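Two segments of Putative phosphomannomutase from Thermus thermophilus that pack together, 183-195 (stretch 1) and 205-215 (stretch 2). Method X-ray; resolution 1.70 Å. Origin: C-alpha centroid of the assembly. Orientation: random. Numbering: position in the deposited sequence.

Stretch 1, residues 183-195: DSMGGAGAGFLKG
Stretch 2 205-215: PVRPIREEPHP

A strand edge that ends in a turn leaves backbone donors and acceptors to be paired, and the contact between residues 183-195 and 205-215 of this putative phosphomannomutase illustrates how a partner segment can meet that demand. The two stretches bury 655 Å² in all. They run parallel where they first meet, D183 bridging to I209 with CA atoms 4.3 Å apart and both side chains on the same face of the sheet, so that D183 CG lies 3.7 Å from I209 CG2.

The backbone ladder begins there. I209 O accepts from S184 N at 3.0 Å (155°) and also receives a CA-H...O contact from D183 CA at 3.2 Å. One step on, R210 O accepts from G186 N at 3.0 Å, and G186 O in turn accepts from H214 N at 3.1 Å (161°). G186 is thus joined to stretch 2 through both its amide and its carbonyl, with its CA atom 4.4 Å from P213 CA. Two CA-H...O contacts supplement these bonds, G186 CA to E212 O at 3.4 Å and P213 CA to G186 O at 3.6 Å.

Stretch 1 turns immediately after D183, and S184 to G187 form a type I' turn, with M185 at phi/psi 57/23 and G186 at 77/10, closed by G187 N to S184 O at 2.8 Å. Glycine suits position 186 twice over: its phi is positive, and an ideal CB would lie a tight 3.4 Å from H214 CB. On the other side, R210 also takes a left-handed conformation, 49/46, just after strand 206-209.

A charged pair adds to the backbone bonds: the buried D183 (chi1 t, chi2 180°) receives from R210 (m, t, m; chi4 -158°) two hydrogen bonds that together make up the salt bridge, R210 NH2 to D183 OD1 at 2.7 Å and R210 NE to D183 OD2 at 3.0 Å. The carboxylate therefore meets the guanidinium at its edge, near its plane. D183 OD2 is shared with M185 N at 2.9 Å, tying the turn to the same carboxylate, while D183 OD1, R210 NH1 and R210 NH2 find further partners elsewhere in the structure. M185 (m, t, p) sets its CE 4.0 Å from R210 NH2.

At the end of the turn, a water donates to G187 O at 2.6 Å and to E211 O at 2.9 Å, bridging two carbonyls that cannot bond each other. A type I turn, G187 to A190, and a type II turn, G189 to F192, lead through the N-cap G191 (phi 77) into the helix. The small A190 points toward stretch 2, its CB 3.1 Å from E211 O.

K194 flanks the opening of strand 206-209. Its extended chain (m, t, t, t) packs CG 3.4 Å from CG1 of V206 (chi1 t), and carries NZ to 2.9 Å from P208 CD. K194 NZ stays 4.0 Å from E211 OE2, an electrostatic proximity beyond salt-bridge range.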

# COMPACT_ATOMS: atom_id res chain seq x y z
N ASP A 183 -11.18 -9.42 4.93
CA ASP A 183 -10.14 -10.37 5.29
C ASP A 183 -8.98 -9.49 5.74
O ASP A 183 -8.39 -8.77 4.94
CB ASP A 183 -9.76 -11.17 4.04
CG ASP A 183 -8.64 -12.15 4.28
OD1 ASP A 183 -8.28 -12.84 3.30
OD2 ASP A 183 -8.10 -12.23 5.41
N SER A 184 -8.68 -9.52 7.04
CA SER A 184 -7.59 -8.73 7.61
C SER A 184 -6.26 -9.46 7.54
O SER A 184 -5.21 -8.87 7.80
CB SER A 184 -7.91 -8.36 9.06
OG SER A 184 -8.96 -7.42 9.13
N MET A 185 -6.31 -10.73 7.17
CA MET A 185 -5.12 -11.58 7.05
C MET A 185 -4.30 -11.66 8.33
O MET A 185 -3.11 -11.98 8.30
CB MET A 185 -4.23 -11.08 5.89
CG MET A 185 -4.95 -10.94 4.55
SD MET A 185 -3.86 -10.54 3.16
CE MET A 185 -3.37 -12.22 2.62
N GLY A 186 -4.94 -11.39 9.47
CA GLY A 186 -4.26 -11.41 10.75
C GLY A 186 -3.42 -10.16 10.93
O GLY A 186 -2.62 -10.05 11.87
N GLY A 187 -3.63 -9.21 10.03
CA GLY A 187 -2.90 -7.96 10.04
C GLY A 187 -3.57 -6.82 10.78
O GLY A 187 -4.63 -6.97 11.38
N ALA A 188 -2.95 -5.65 10.69
CA ALA A 188 -3.40 -4.45 11.40
C ALA A 188 -4.65 -3.74 10.90
O ALA A 188 -5.11 -2.79 11.54
CB ALA A 188 -2.25 -3.46 11.48
N GLY A 189 -5.21 -4.17 9.78
CA GLY A 189 -6.42 -3.53 9.31
C GLY A 189 -7.66 -4.04 10.03
O GLY A 189 -8.76 -3.52 9.85
N ALA A 190 -7.49 -5.06 10.88
CA ALA A 190 -8.61 -5.65 11.60
C ALA A 190 -9.48 -4.66 12.37
O ALA A 190 -8.97 -3.84 13.15
CB ALA A 190 -8.09 -6.73 12.57
N GLY A 191 -10.78 -4.74 12.13
CA GLY A 191 -11.74 -3.88 12.81
C GLY A 191 -11.87 -2.44 12.34
O GLY A 191 -12.77 -1.73 12.80
N PHE A 192 -11.01 -2.01 11.43
CA PHE A 192 -11.07 -0.63 10.97
C PHE A 192 -12.23 -0.26 10.05
O PHE A 192 -12.70 0.87 10.08
CB PHE A 192 -9.73 -0.22 10.35
CG PHE A 192 -8.71 0.19 11.36
CD1 PHE A 192 -8.06 -0.76 12.14
CD2 PHE A 192 -8.48 1.54 11.61
CE1 PHE A 192 -7.20 -0.37 13.17
CE2 PHE A 192 -7.62 1.94 12.64
CZ PHE A 192 -6.98 0.98 13.41
N LEU A 193 -12.70 -1.21 9.25
CA LEU A 193 -13.82 -0.91 8.37
C LEU A 193 -15.12 -0.92 9.16
O LEU A 193 -15.96 -0.04 8.98
CB LEU A 193 -13.87 -1.93 7.22
CG LEU A 193 -12.71 -1.78 6.24
CD1 LEU A 193 -12.81 -2.85 5.16
CD2 LEU A 193 -12.73 -0.40 5.61
N LYS A 194 -15.29 -1.90 10.04
CA LYS A 194 -16.48 -1.98 10.88
C LYS A 194 -16.47 -0.76 11.78
O LYS A 194 -17.50 -0.10 11.99
CB LYS A 194 -16.46 -3.23 11.76
CG LYS A 194 -16.58 -4.54 11.01
CD LYS A 194 -16.60 -5.70 12.00
CE LYS A 194 -16.71 -7.04 11.30
NZ LYS A 194 -16.71 -8.16 12.29
N GLY A 195 -15.29 -0.45 12.32
CA GLY A 195 -15.14 0.69 13.19
C GLY A 195 -15.59 1.98 12.53
O GLY A 195 -16.39 2.72 13.10
N PRO A 205 -23.39 -4.01 6.64
CA PRO A 205 -22.82 -5.20 7.28
C PRO A 205 -21.42 -5.58 6.81
O PRO A 205 -21.16 -5.65 5.61
CB PRO A 205 -23.86 -6.28 6.96
CG PRO A 205 -24.36 -5.86 5.62
CD PRO A 205 -24.53 -4.36 5.79
N VAL A 206 -20.53 -5.81 7.76
CA VAL A 206 -19.17 -6.22 7.44
C VAL A 206 -18.91 -7.55 8.11
O VAL A 206 -19.00 -7.68 9.33
CB VAL A 206 -18.13 -5.19 7.94
CG1 VAL A 206 -16.72 -5.77 7.84
CG2 VAL A 206 -18.22 -3.92 7.11
N ARG A 207 -18.61 -8.56 7.29
CA ARG A 207 -18.33 -9.89 7.80
C ARG A 207 -16.82 -10.09 7.76
O ARG A 207 -16.21 -10.13 6.70
CB ARG A 207 -19.06 -10.94 6.96
CG ARG A 207 -20.58 -10.80 7.06
CD ARG A 207 -21.31 -11.81 6.19
NE ARG A 207 -22.77 -11.62 6.26
CZ ARG A 207 -23.64 -12.32 5.54
NH1 ARG A 207 -23.21 -13.26 4.70
NH2 ARG A 207 -24.94 -12.07 5.64
N PRO A 208 -16.21 -10.22 8.94
CA PRO A 208 -14.76 -10.41 9.09
C PRO A 208 -14.24 -11.79 8.72
O PRO A 208 -14.93 -12.80 8.89
CB PRO A 208 -14.54 -10.10 10.56
CG PRO A 208 -15.74 -10.74 11.18
CD PRO A 208 -16.87 -10.27 10.26
N ILE A 209 -13.02 -11.79 8.21
CA ILE A 209 -12.31 -13.01 7.83
C ILE A 209 -10.89 -12.81 8.36
O ILE A 209 -10.28 -11.76 8.12
CB ILE A 209 -12.27 -13.19 6.30
CG1 ILE A 209 -13.65 -13.61 5.79
CG2 ILE A 209 -11.23 -14.24 5.92
CD1 ILE A 209 -13.74 -13.75 4.28
N ARG A 210 -10.39 -13.79 9.10
CA ARG A 210 -9.05 -13.71 9.68
C ARG A 210 -8.82 -12.38 10.41
O ARG A 210 -7.77 -11.74 10.25
CB ARG A 210 -8.00 -13.94 8.58
CG ARG A 210 -8.05 -15.36 8.01
CD ARG A 210 -6.88 -15.71 7.09
NE ARG A 210 -6.90 -14.98 5.82
CZ ARG A 210 -6.29 -15.40 4.72
NH1 ARG A 210 -5.60 -16.54 4.72
NH2 ARG A 210 -6.37 -14.69 3.60
N GLU A 211 -9.79 -11.99 11.22
CA GLU A 211 -9.71 -10.73 11.95
C GLU A 211 -8.78 -10.75 13.15
O GLU A 211 -8.26 -9.71 13.55
CB GLU A 211 -11.11 -10.28 12.40
CG GLU A 211 -11.90 -11.34 13.14
CD GLU A 211 -13.20 -10.80 13.70
OE1 GLU A 211 -14.12 -11.61 13.96
OE2 GLU A 211 -13.31 -9.56 13.88
N GLU A 212 -8.59 -11.92 13.73
CA GLU A 212 -7.72 -12.05 14.90
C GLU A 212 -6.26 -11.76 14.56
O GLU A 212 -5.71 -12.35 13.64
CB GLU A 212 -7.85 -13.46 15.49
CG GLU A 212 -6.91 -13.76 16.64
CD GLU A 212 -7.13 -15.14 17.21
OE1 GLU A 212 -8.21 -15.36 17.81
OE2 GLU A 212 -6.24 -16.01 17.07
N PRO A 213 -5.63 -10.83 15.30
CA PRO A 213 -4.22 -10.51 15.03
C PRO A 213 -3.39 -11.77 15.21
O PRO A 213 -3.62 -12.54 16.16
CB PRO A 213 -3.90 -9.45 16.09
CG PRO A 213 -5.24 -8.78 16.31
CD PRO A 213 -6.18 -9.96 16.35
N HIS A 214 -2.43 -12.00 14.32
CA HIS A 214 -1.61 -13.20 14.37
C HIS A 214 -0.25 -12.93 13.73
O HIS A 214 -0.17 -12.57 12.56
CB HIS A 214 -2.33 -14.32 13.61
CG HIS A 214 -1.82 -15.69 13.92
ND1 HIS A 214 -0.50 -16.06 13.73
CD2 HIS A 214 -2.45 -16.80 14.39
CE1 HIS A 214 -0.35 -17.33 14.07
NE2 HIS A 214 -1.52 -17.80 14.47
N PRO A 215 0.85 -13.12 14.50
CA PRO A 215 2.19 -12.88 13.95
C PRO A 215 2.58 -13.77 12.78
O PRO A 215 3.54 -13.46 12.07
CB PRO A 215 3.10 -13.05 15.17
CG PRO A 215 2.34 -13.98 16.04
CD PRO A 215 0.92 -13.48 15.92
O HOH W 1 -5.70 -8.42 13.29